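Side-chain contacts in 3'-5' exonuclease crn-4 (PDB 5DK5), which degrades RNA and DNA from the 3' end as a metal-dependent DEDDh exonuclease and takes part in apoptotic DNA degradation: residues Q43-A48 and D193-I198; L21-F26 and T200-M205; K233-S238 and I299-I304; R128-Q133 and I139-F144. All blocks are in the same frame, centred on the assembly; numbering follows the deposited sequence.

Contact 1: residues Q43-A48 and D193-I198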
# COMPACT_ATOMS: atom_id res chain seq x y z
N GLN B 43 -5.99 11.86 -7.09
CA GLN B 43 -6.48 12.67 -8.19
C GLN B 43 -7.44 13.75 -7.70
O GLN B 43 -8.29 13.51 -6.84
CB GLN B 43 -7.15 11.81 -9.26
CG GLN B 43 -7.49 12.59 -10.53
CD GLN B 43 -7.90 11.69 -11.68
OE1 GLN B 43 -8.12 10.49 -11.51
NE2 GLN B 43 -8.01 12.28 -12.87
N PHE B 44 -7.29 14.95 -8.27
CA PHE B 44 -8.02 16.14 -7.85
C PHE B 44 -8.70 16.74 -9.08
O PHE B 44 -8.03 17.37 -9.90
CB PHE B 44 -7.04 17.13 -7.20
CG PHE B 44 -7.69 18.21 -6.38
CD1 PHE B 44 -9.01 18.58 -6.58
CD2 PHE B 44 -6.96 18.86 -5.39
CE1 PHE B 44 -9.58 19.58 -5.81
CE2 PHE B 44 -7.53 19.85 -4.62
CZ PHE B 44 -8.84 20.22 -4.83
N ALA B 45 -10.01 16.56 -9.19
CA ALA B 45 -10.75 16.94 -10.39
C ALA B 45 -11.91 17.89 -10.10
O ALA B 45 -12.72 17.64 -9.21
CB ALA B 45 -11.26 15.70 -11.11
N ILE B 46 -11.97 18.98 -10.87
CA ILE B 46 -13.05 19.95 -10.76
C ILE B 46 -13.51 20.40 -12.14
O ILE B 46 -12.69 20.56 -13.05
CB ILE B 46 -12.63 21.20 -9.94
CG1 ILE B 46 -12.18 20.80 -8.53
CG2 ILE B 46 -13.78 22.21 -9.86
CD1 ILE B 46 -11.60 21.94 -7.72
N VAL B 47 -14.82 20.58 -12.30
CA VAL B 47 -15.38 21.20 -13.49
C VAL B 47 -16.40 22.25 -13.06
O VAL B 47 -17.17 22.04 -12.11
CB VAL B 47 -16.05 20.17 -14.43
CG1 VAL B 47 -17.23 19.49 -13.75
CG2 VAL B 47 -16.50 20.84 -15.73
N ALA B 48 -16.40 23.39 -13.75
CA ALA B 48 -17.24 24.51 -13.37
C ALA B 48 -18.58 24.47 -14.10
O ALA B 48 -18.66 24.06 -15.26
CB ALA B 48 -16.53 25.82 -13.67
N ASP B 193 -14.39 11.96 -15.17
CA ASP B 193 -15.62 11.36 -15.67
C ASP B 193 -16.74 11.50 -14.64
O ASP B 193 -17.88 11.79 -14.99
CB ASP B 193 -15.41 9.88 -16.01
CG ASP B 193 -14.66 9.69 -17.31
OD1 ASP B 193 -14.05 10.66 -17.80
OD2 ASP B 193 -14.67 8.55 -17.84
N ASP B 194 -16.39 11.31 -13.37
CA ASP B 194 -17.35 11.51 -12.29
C ASP B 194 -17.83 12.95 -12.28
O ASP B 194 -19.02 13.22 -12.14
CB ASP B 194 -16.73 11.14 -10.94
CG ASP B 194 -16.45 9.66 -10.80
OD1 ASP B 194 -16.50 8.95 -11.83
OD2 ASP B 194 -16.18 9.20 -9.67
N CYS B 195 -16.89 13.88 -12.42
CA CYS B 195 -17.21 15.30 -12.46
C CYS B 195 -18.20 15.61 -13.58
O CYS B 195 -19.18 16.33 -13.37
CB CYS B 195 -15.93 16.13 -12.66
SG CYS B 195 -14.90 16.26 -11.18
N LEU B 196 -17.94 15.07 -14.76
CA LEU B 196 -18.79 15.31 -15.92
C LEU B 196 -20.18 14.71 -15.72
O LEU B 196 -21.19 15.33 -16.08
CB LEU B 196 -18.15 14.73 -17.18
CG LEU B 196 -16.86 15.41 -17.65
CD1 LEU B 196 -16.23 14.63 -18.79
CD2 LEU B 196 -17.11 16.85 -18.07
N ASN B 197 -20.24 13.52 -15.14
CA ASN B 197 -21.52 12.87 -14.87
C ASN B 197 -22.34 13.65 -13.85
O ASN B 197 -23.53 13.87 -14.04
CB ASN B 197 -21.31 11.44 -14.37
CG ASN B 197 -21.09 10.46 -15.51
OD1 ASN B 197 -22.01 10.17 -16.28
ND2 ASN B 197 -19.88 9.92 -15.61
N ILE B 198 -21.69 14.08 -12.77
CA ILE B 198 -22.35 14.85 -11.73
C ILE B 198 -22.84 16.19 -12.30
O ILE B 198 -23.93 16.65 -11.97
CB ILE B 198 -21.42 15.10 -10.53
CG1 ILE B 198 -21.12 13.78 -9.81
CG2 ILE B 198 -22.05 16.09 -9.55
CD1 ILE B 198 -19.99 13.87 -8.80

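Contact 2: residues L21-F26 and T200-M205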
# COMPACT_ATOMS: atom_id res chain seq x y z
N LEU B 21 -20.99 26.99 -9.75
CA LEU B 21 -20.92 25.74 -9.01
C LEU B 21 -19.77 24.89 -9.53
O LEU B 21 -19.68 24.60 -10.72
CB LEU B 21 -22.24 24.97 -9.13
CG LEU B 21 -23.47 25.62 -8.50
CD1 LEU B 21 -24.71 24.80 -8.80
CD2 LEU B 21 -23.29 25.80 -7.00
N LEU B 22 -18.89 24.49 -8.61
CA LEU B 22 -17.72 23.68 -8.96
C LEU B 22 -17.96 22.23 -8.58
O LEU B 22 -17.99 21.88 -7.41
CB LEU B 22 -16.47 24.21 -8.25
CG LEU B 22 -16.11 25.67 -8.51
CD1 LEU B 22 -14.87 26.06 -7.71
CD2 LEU B 22 -15.90 25.94 -9.99
N ILE B 23 -18.14 21.38 -9.59
CA ILE B 23 -18.34 19.96 -9.34
C ILE B 23 -16.99 19.33 -8.98
O ILE B 23 -16.11 19.20 -9.83
CB ILE B 23 -18.95 19.25 -10.56
CG1 ILE B 23 -20.36 19.78 -10.84
CG2 ILE B 23 -19.02 17.74 -10.32
CD1 ILE B 23 -20.39 21.03 -11.70
N LEU B 24 -16.85 18.94 -7.72
CA LEU B 24 -15.57 18.47 -7.18
C LEU B 24 -15.55 16.95 -7.03
O LEU B 24 -16.57 16.33 -6.71
CB LEU B 24 -15.29 19.14 -5.84
CG LEU B 24 -14.06 18.68 -5.05
CD1 LEU B 24 -13.47 19.85 -4.30
CD2 LEU B 24 -14.42 17.56 -4.08
N ASP B 25 -14.38 16.35 -7.24
CA ASP B 25 -14.22 14.91 -7.11
C ASP B 25 -12.80 14.52 -6.70
O ASP B 25 -11.83 14.91 -7.35
CB ASP B 25 -14.58 14.20 -8.41
CG ASP B 25 -14.47 12.69 -8.30
OD1 ASP B 25 -13.36 12.15 -8.45
OD2 ASP B 25 -15.51 12.05 -8.07
N PHE B 26 -12.70 13.74 -5.63
CA PHE B 26 -11.43 13.18 -5.19
C PHE B 26 -11.40 11.67 -5.43
O PHE B 26 -12.40 10.98 -5.23
CB PHE B 26 -11.18 13.46 -3.70
CG PHE B 26 -10.86 14.89 -3.39
CD1 PHE B 26 -9.80 15.53 -4.00
CD2 PHE B 26 -11.60 15.59 -2.45
CE1 PHE B 26 -9.50 16.85 -3.70
CE2 PHE B 26 -11.31 16.90 -2.14
CZ PHE B 26 -10.25 17.53 -2.77
N THR B 200 -23.61 16.90 -15.46
CA THR B 200 -24.74 16.67 -16.36
C THR B 200 -26.00 16.36 -15.56
O THR B 200 -27.09 16.82 -15.91
CB THR B 200 -24.45 15.51 -17.33
OG1 THR B 200 -23.23 15.77 -18.03
CG2 THR B 200 -25.58 15.35 -18.34
N ILE B 201 -25.85 15.57 -14.50
CA ILE B 201 -26.96 15.29 -13.60
C ILE B 201 -27.45 16.59 -12.97
O ILE B 201 -28.65 16.87 -12.95
CB ILE B 201 -26.55 14.30 -12.49
CG1 ILE B 201 -26.30 12.91 -13.09
CG2 ILE B 201 -27.63 14.19 -11.41
CD1 ILE B 201 -25.49 12.00 -12.19
N LEU B 202 -26.51 17.38 -12.46
CA LEU B 202 -26.82 18.66 -11.84
C LEU B 202 -27.61 19.55 -12.80
O LEU B 202 -28.60 20.16 -12.41
CB LEU B 202 -25.53 19.37 -11.41
CG LEU B 202 -25.66 20.82 -10.92
CD1 LEU B 202 -26.50 20.90 -9.66
CD2 LEU B 202 -24.28 21.41 -10.68
N GLN B 203 -27.17 19.60 -14.05
CA GLN B 203 -27.82 20.41 -15.07
C GLN B 203 -29.24 19.92 -15.33
O GLN B 203 -30.20 20.69 -15.28
CB GLN B 203 -27.01 20.37 -16.37
CG GLN B 203 -27.55 21.27 -17.47
CD GLN B 203 -26.68 21.26 -18.71
OE1 GLN B 203 -26.28 20.20 -19.19
NE2 GLN B 203 -26.36 22.45 -19.22
N ARG B 204 -29.37 18.62 -15.60
CA ARG B 204 -30.67 18.02 -15.88
C ARG B 204 -31.63 18.21 -14.71
O ARG B 204 -32.83 18.39 -14.91
CB ARG B 204 -30.51 16.53 -16.19
CG ARG B 204 -31.83 15.76 -16.35
CD ARG B 204 -32.67 16.30 -17.50
NE ARG B 204 -32.07 16.02 -18.80
CZ ARG B 204 -32.24 14.89 -19.49
NH1 ARG B 204 -32.99 13.91 -19.01
NH2 ARG B 204 -31.64 14.74 -20.66
N MET B 205 -31.10 18.16 -13.50
CA MET B 205 -31.93 18.27 -12.31
C MET B 205 -32.63 19.63 -12.22
O MET B 205 -33.83 19.69 -11.97
CB MET B 205 -31.09 18.03 -11.05
CG MET B 205 -30.91 16.56 -10.73
SD MET B 205 -29.86 16.25 -9.29
CE MET B 205 -30.82 17.01 -7.98

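Contact 3: residues K233-S238 and I299-I304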
# COMPACT_ATOMS: atom_id res chain seq x y z
N LYS B 233 -16.55 -5.06 16.18
CA LYS B 233 -15.20 -5.57 15.99
C LYS B 233 -14.84 -5.84 14.53
O LYS B 233 -13.67 -5.83 14.16
CB LYS B 233 -15.01 -6.86 16.80
CG LYS B 233 -14.24 -6.68 18.11
CD LYS B 233 -15.07 -7.11 19.31
CE LYS B 233 -14.21 -7.17 20.57
NZ LYS B 233 -13.52 -5.88 20.84
N GLU B 234 -15.85 -6.08 13.70
CA GLU B 234 -15.63 -6.41 12.29
C GLU B 234 -15.84 -5.19 11.39
O GLU B 234 -16.16 -5.34 10.21
CB GLU B 234 -16.56 -7.54 11.86
CG GLU B 234 -16.44 -8.80 12.71
CD GLU B 234 -15.08 -9.46 12.60
OE1 GLU B 234 -14.40 -9.26 11.57
OE2 GLU B 234 -14.68 -10.17 13.55
N TRP B 235 -15.66 -4.00 11.95
CA TRP B 235 -15.97 -2.77 11.22
C TRP B 235 -15.07 -2.55 10.01
O TRP B 235 -15.43 -1.84 9.08
CB TRP B 235 -15.89 -1.55 12.14
CG TRP B 235 -14.50 -1.20 12.61
CD1 TRP B 235 -13.90 -1.58 13.77
CD2 TRP B 235 -13.55 -0.37 11.92
NE1 TRP B 235 -12.64 -1.05 13.86
CE2 TRP B 235 -12.40 -0.31 12.73
CE3 TRP B 235 -13.55 0.31 10.71
CZ2 TRP B 235 -11.26 0.42 12.36
CZ3 TRP B 235 -12.43 1.03 10.34
CH2 TRP B 235 -11.30 1.08 11.17
N ARG B 236 -13.89 -3.16 10.03
CA ARG B 236 -12.90 -2.94 8.98
C ARG B 236 -13.31 -3.57 7.65
O ARG B 236 -12.76 -3.22 6.60
CB ARG B 236 -11.55 -3.48 9.42
CG ARG B 236 -10.94 -2.69 10.55
CD ARG B 236 -9.55 -3.17 10.90
NE ARG B 236 -8.97 -2.39 11.99
CZ ARG B 236 -9.28 -2.57 13.28
NH1 ARG B 236 -10.15 -3.50 13.64
NH2 ARG B 236 -8.70 -1.81 14.20
N SER B 237 -14.27 -4.49 7.69
CA SER B 237 -14.75 -5.16 6.48
C SER B 237 -16.07 -4.57 5.99
O SER B 237 -16.63 -5.03 4.99
CB SER B 237 -14.92 -6.66 6.73
OG SER B 237 -15.86 -6.90 7.76
N SER B 238 -16.56 -3.54 6.68
CA SER B 238 -17.83 -2.90 6.34
C SER B 238 -17.68 -1.39 6.16
O SER B 238 -17.35 -0.68 7.11
CB SER B 238 -18.88 -3.19 7.42
OG SER B 238 -20.05 -2.41 7.20
N ILE B 299 -6.77 1.58 15.95
CA ILE B 299 -7.28 2.15 14.71
C ILE B 299 -6.11 2.69 13.89
O ILE B 299 -5.58 3.76 14.19
CB ILE B 299 -8.29 3.28 14.97
CG1 ILE B 299 -9.34 2.86 16.00
CG2 ILE B 299 -8.96 3.71 13.67
CD1 ILE B 299 -10.23 1.71 15.56
N HIS B 300 -5.71 1.95 12.87
CA HIS B 300 -4.51 2.27 12.11
C HIS B 300 -4.56 3.67 11.48
O HIS B 300 -3.61 4.44 11.61
CB HIS B 300 -4.27 1.22 11.02
CG HIS B 300 -3.21 1.62 10.03
ND1 HIS B 300 -1.89 1.80 10.38
CD2 HIS B 300 -3.29 1.86 8.70
CE1 HIS B 300 -1.20 2.14 9.30
NE2 HIS B 300 -2.02 2.18 8.27
N PHE B 301 -5.66 3.98 10.81
CA PHE B 301 -5.75 5.24 10.07
C PHE B 301 -5.78 6.44 11.02
O PHE B 301 -5.36 7.53 10.65
CB PHE B 301 -6.99 5.25 9.16
CG PHE B 301 -8.28 5.61 9.87
CD1 PHE B 301 -8.64 6.94 10.05
CD2 PHE B 301 -9.13 4.63 10.32
CE1 PHE B 301 -9.82 7.27 10.68
CE2 PHE B 301 -10.32 4.95 10.95
CZ PHE B 301 -10.66 6.28 11.14
N ALA B 302 -6.27 6.22 12.23
CA ALA B 302 -6.26 7.27 13.24
C ALA B 302 -4.85 7.44 13.79
O ALA B 302 -4.37 8.56 13.98
CB ALA B 302 -7.24 6.94 14.36
N LYS B 303 -4.19 6.32 14.04
CA LYS B 303 -2.85 6.31 14.62
C LYS B 303 -1.83 6.98 13.71
O LYS B 303 -1.01 7.78 14.16
CB LYS B 303 -2.42 4.88 14.93
CG LYS B 303 -1.32 4.76 15.97
CD LYS B 303 -1.86 5.06 17.36
CE LYS B 303 -0.84 4.73 18.44
NZ LYS B 303 -1.40 4.94 19.80
N ILE B 304 -1.88 6.64 12.43
CA ILE B 304 -0.88 7.12 11.48
C ILE B 304 -1.10 8.59 11.11
O ILE B 304 -0.16 9.28 10.72
CB ILE B 304 -0.86 6.25 10.19
CG1 ILE B 304 0.47 6.43 9.45
CG2 ILE B 304 -2.05 6.57 9.29
CD1 ILE B 304 0.68 5.43 8.33

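Contact 4: residues R128-Q133 and I139-F144. With IPA (isopropyl alcohol), chain M.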
# COMPACT_ATOMS: atom_id res chain seq x y z
N ARG B 128 -15.03 13.30 4.59
CA ARG B 128 -14.04 12.27 4.91
C ARG B 128 -12.70 12.52 4.22
O ARG B 128 -11.70 12.80 4.87
CB ARG B 128 -14.56 10.88 4.54
CG ARG B 128 -13.56 9.75 4.83
CD ARG B 128 -14.18 8.37 4.65
NE ARG B 128 -14.57 8.11 3.27
CZ ARG B 128 -13.73 7.71 2.32
NH1 ARG B 128 -12.45 7.52 2.58
NH2 ARG B 128 -14.18 7.51 1.09
N ILE B 129 -12.70 12.40 2.89
CA ILE B 129 -11.46 12.43 2.12
C ILE B 129 -10.70 13.74 2.31
O ILE B 129 -9.51 13.73 2.63
CB ILE B 129 -11.74 12.21 0.62
CG1 ILE B 129 -12.29 10.80 0.41
CG2 ILE B 129 -10.48 12.45 -0.22
CD1 ILE B 129 -12.71 10.48 -1.02
N ALA B 130 -11.37 14.87 2.10
CA ALA B 130 -10.72 16.16 2.26
C ALA B 130 -10.23 16.32 3.69
O ALA B 130 -9.05 16.58 3.92
CB ALA B 130 -11.65 17.29 1.88
N GLN B 131 -11.12 16.12 4.65
CA GLN B 131 -10.79 16.32 6.06
C GLN B 131 -9.57 15.51 6.49
O GLN B 131 -8.68 16.02 7.18
CB GLN B 131 -11.99 15.97 6.94
CG GLN B 131 -12.18 16.91 8.11
CD GLN B 131 -13.22 16.43 9.10
OE1 GLN B 131 -13.11 16.67 10.30
NE2 GLN B 131 -14.26 15.76 8.61
N TYR B 132 -9.52 14.24 6.08
CA TYR B 132 -8.43 13.35 6.48
C TYR B 132 -7.12 13.75 5.81
O TYR B 132 -6.06 13.75 6.45
CB TYR B 132 -8.77 11.90 6.14
CG TYR B 132 -7.76 10.91 6.68
CD1 TYR B 132 -7.79 10.53 8.01
CD2 TYR B 132 -6.79 10.36 5.86
CE1 TYR B 132 -6.87 9.63 8.51
CE2 TYR B 132 -5.87 9.45 6.35
CZ TYR B 132 -5.92 9.09 7.68
OH TYR B 132 -5.01 8.19 8.17
N GLN B 133 -7.19 14.09 4.53
CA GLN B 133 -6.01 14.51 3.78
C GLN B 133 -5.45 15.82 4.35
O GLN B 133 -4.23 16.01 4.41
CB GLN B 133 -6.34 14.68 2.30
CG GLN B 133 -5.16 15.09 1.43
CD GLN B 133 -4.05 14.06 1.42
OE1 GLN B 133 -4.20 12.98 0.86
NE2 GLN B 133 -2.93 14.39 2.04
N ILE B 139 -2.92 20.89 6.96
CA ILE B 139 -3.53 22.08 6.38
C ILE B 139 -4.87 22.34 7.06
O ILE B 139 -5.62 21.41 7.34
CB ILE B 139 -3.73 21.93 4.86
CG1 ILE B 139 -2.39 21.60 4.19
CG2 ILE B 139 -4.33 23.21 4.27
CD1 ILE B 139 -2.48 21.38 2.69
N GLN B 140 -5.15 23.61 7.33
CA GLN B 140 -6.41 23.99 7.94
C GLN B 140 -7.56 23.76 6.98
O GLN B 140 -7.48 24.11 5.80
CB GLN B 140 -6.37 25.45 8.38
CG GLN B 140 -7.60 25.91 9.13
CD GLN B 140 -7.48 27.34 9.62
OE1 GLN B 140 -7.71 27.62 10.79
NE2 GLN B 140 -7.11 28.24 8.72
N MET B 141 -8.64 23.15 7.47
CA MET B 141 -9.82 22.90 6.66
C MET B 141 -10.40 24.23 6.17
O MET B 141 -10.82 25.05 6.98
CB MET B 141 -10.87 22.13 7.46
CG MET B 141 -11.96 21.51 6.61
SD MET B 141 -11.37 20.10 5.66
CE MET B 141 -12.90 19.53 4.92
N PRO B 142 -10.41 24.46 4.84
CA PRO B 142 -10.86 25.76 4.33
C PRO B 142 -12.36 25.98 4.48
O PRO B 142 -13.13 25.02 4.57
CB PRO B 142 -10.46 25.72 2.85
CG PRO B 142 -10.47 24.28 2.50
CD PRO B 142 -10.02 23.55 3.74
N ALA B 143 -12.77 27.24 4.49
CA ALA B 143 -14.16 27.60 4.71
C ALA B 143 -15.07 27.10 3.58
O ALA B 143 -16.24 26.80 3.82
CB ALA B 143 -14.30 29.10 4.85
N PHE B 144 -14.53 27.00 2.37
CA PHE B 144 -15.33 26.58 1.22
C PHE B 144 -15.43 25.06 1.10
O PHE B 144 -16.09 24.55 0.20
CB PHE B 144 -14.78 27.18 -0.08
CG PHE B 144 -13.29 27.03 -0.25
CD1 PHE B 144 -12.73 25.80 -0.55
CD2 PHE B 144 -12.46 28.13 -0.14
CE1 PHE B 144 -11.36 25.67 -0.72
CE2 PHE B 144 -11.10 28.01 -0.31
CZ PHE B 144 -10.55 26.78 -0.60
C1 IPA M . -9.14 7.66 6.27
C2 IPA M . -10.54 7.25 6.69
C3 IPA M . -11.18 8.38 7.46
O2 IPA M . -11.29 6.96 5.54

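Contact 1: residues Q43-A48 and D193-I198
V47 and C195 bring the two backbones closest, with their CA atoms 6.3 Å apart. The strand 43-48 and the helix 193-198 run in roughly the same direction, with axes 7.8 Å apart at closest approach and 29° between them. The side chains of A45 and V47 both point toward the helix, being two residues apart on the strand, and C195 points back at them. Its sulfur does most of the work. SG lies 3.2 Å from A45 O and 3.7 Å from A45 CB, so it rests against both the carbonyl and the methyl of one residue. With SG anti to its own carbonyl carbon (chi1 -75°), C195 turns the sulfur to the A45 end and leaves CB for V47, whose CG1 meets it at 3.8 Å. The same V47 methyl is 3.7 Å from C195 O, so it touches one backbone carbonyl of the helix as well as the side chain. This is the sheet-to-helix packing of the RNase H-like exonuclease fold: helix 191-207 lies over the sheet and carries D194, a magnesium ligand, one residue before C195. On the same side of the sheet C195 also touches D25, another magnesium ligand, on the neighbouring strand 20-28. The opposite face belongs to helix 95-109, where I46, pointing away from the helix 193-198, packs on F102 and W105.

Contact 2: residues L21-F26 and T200-M205
L202 meets L21 and I23 through a single methyl, CD2, which touches the end carbons of both strand residues. The L21 CD1 to L202 CD2 distance is 3.9 Å and that from I23 CD1 to L202 CD2 is 4.0 Å. Because L21 and I23 are two apart on the strand, both project from the same face, and their CD1 atoms stand 6.4 Å from each other with the leucine methyl held between them. At CD2 the two approaches make an angle of about 108°, so the methyl sits in a notch rather than on a straight line from one partner to the other. Each strand side chain crosses that of L202 obliquely, and in each pair the contact is made by the outermost carbons. L202 gets there by swinging CG opposite its backbone N (chi1 172°), which carries the branch out from the helix toward the sheet. The backbones themselves stay well apart: the nearest CA atoms, those of I23 and L202, are 8.9 Å from each other. All three side chains are buried, and the contact is purely apolar. Earlier on the same helix, I198 and A199 also pack on I23, while A191 reaches D25. L22, pointing away from the helix, packs against residues of strands 116-120 and 41-50, which flank strand 20-28 in the sheet of this exonuclease domain.

Contact 3: residues K233-S238 and I299-I304
R236 and I299 are the closest backbone positions, yet their CA atoms stay 9.5 Å apart, so side chains bridge the space between the 3-10 turn that includes R236 and the start of helix 300-305. W235 reaches across with its six-membered ring: CZ2 is 3.6 Å from I299 CD1, and CH2 is 4.0 Å from F301 CE2. The tryptophan carbon CH2 lies in the plane of the F301 ring, at its edge, whereas the I299 methyl comes to the indole obliquely. R236 folds over W235, its CG 3.5 Å above the centre of the indole; the chain then runs extended to NE and lays one guanidinium face over W235 CZ2. That leaves R236 NH2 4.1 Å from I299 CD1. The contact thus joins the loop before helix 239-249 to the short C-terminal helix, and I245 of helix 239-249 touches both W235 and F301. D36 ties the polar parts together, forming a salt bridge with R236 NE and accepting hydrogen bonds from the backbone N of H300 and F301 at the first turn of the helix. The enzyme dimerises through its C-terminus, and H300 accordingly hydrogen-bonds T73 and D90 of the second subunit.

Contact 4: residues R128-Q133 and I139-F144
The Y132 ring carries an isopropyl alcohol molecule on one face, its C1 methyl 3.4 Å above the plane and over the centre. The alcohol oxygen O2 lies at the edge of the R128 guanidinium and accepts a hydrogen bond from NH1 at 3.2 Å, with an N-H...O angle of 153°. I129 CG1 lies over one guanidinium face, and in the loop P142 CB lies over a face of the F144 ring. The alcohol, probably from the crystallisation liquor, sits between R128 and Y132, both of which point away from the loop. Toward the loop the contact is carried by M141, whose side chain crosses that of Q131 at about a right angle. A bend at chi2 (72°) brings its sulfur to 3.8 Å from Q131 CA, while M141 CE reaches A130 CB at 4.0 Å. The Q131 amide turns to other partners, giving NE2 to W127 O and receiving L252 N at OE1. The 139-144 loop thus folds back on the helix it has just left, within the crossover from strand 116-120 through helix 124-136 to the parallel strand 147-150. M134 of that helix also packs on M141, and on strand 20-28 A130 touches F26 and I129 touches T28.

Contacts 1 and 2 are neighbouring parts of one helix-on-sheet interface, their centres 8 Å apart: both use helix 191-207 and neighbouring strands, which are joined by V47 O to I23 N (2.8 Å) and A45 O to D25 N (2.9 Å). Together they hold the magnesium ligands D25 and D194, and C195 lies about 8 Å from the bound magnesium by nearest atoms. D194 also hydrogen-bonds MES, which inhibits the enzyme. Contact 4 reaches strand 20-28 through F26 CB, 3.7 Å from I129 CG2. Contact 3, whose centre is about 29 Å from that of contact 1, meets contact 4 where Y132 OH hydrogen-bonds F301 O at 2.6 Å.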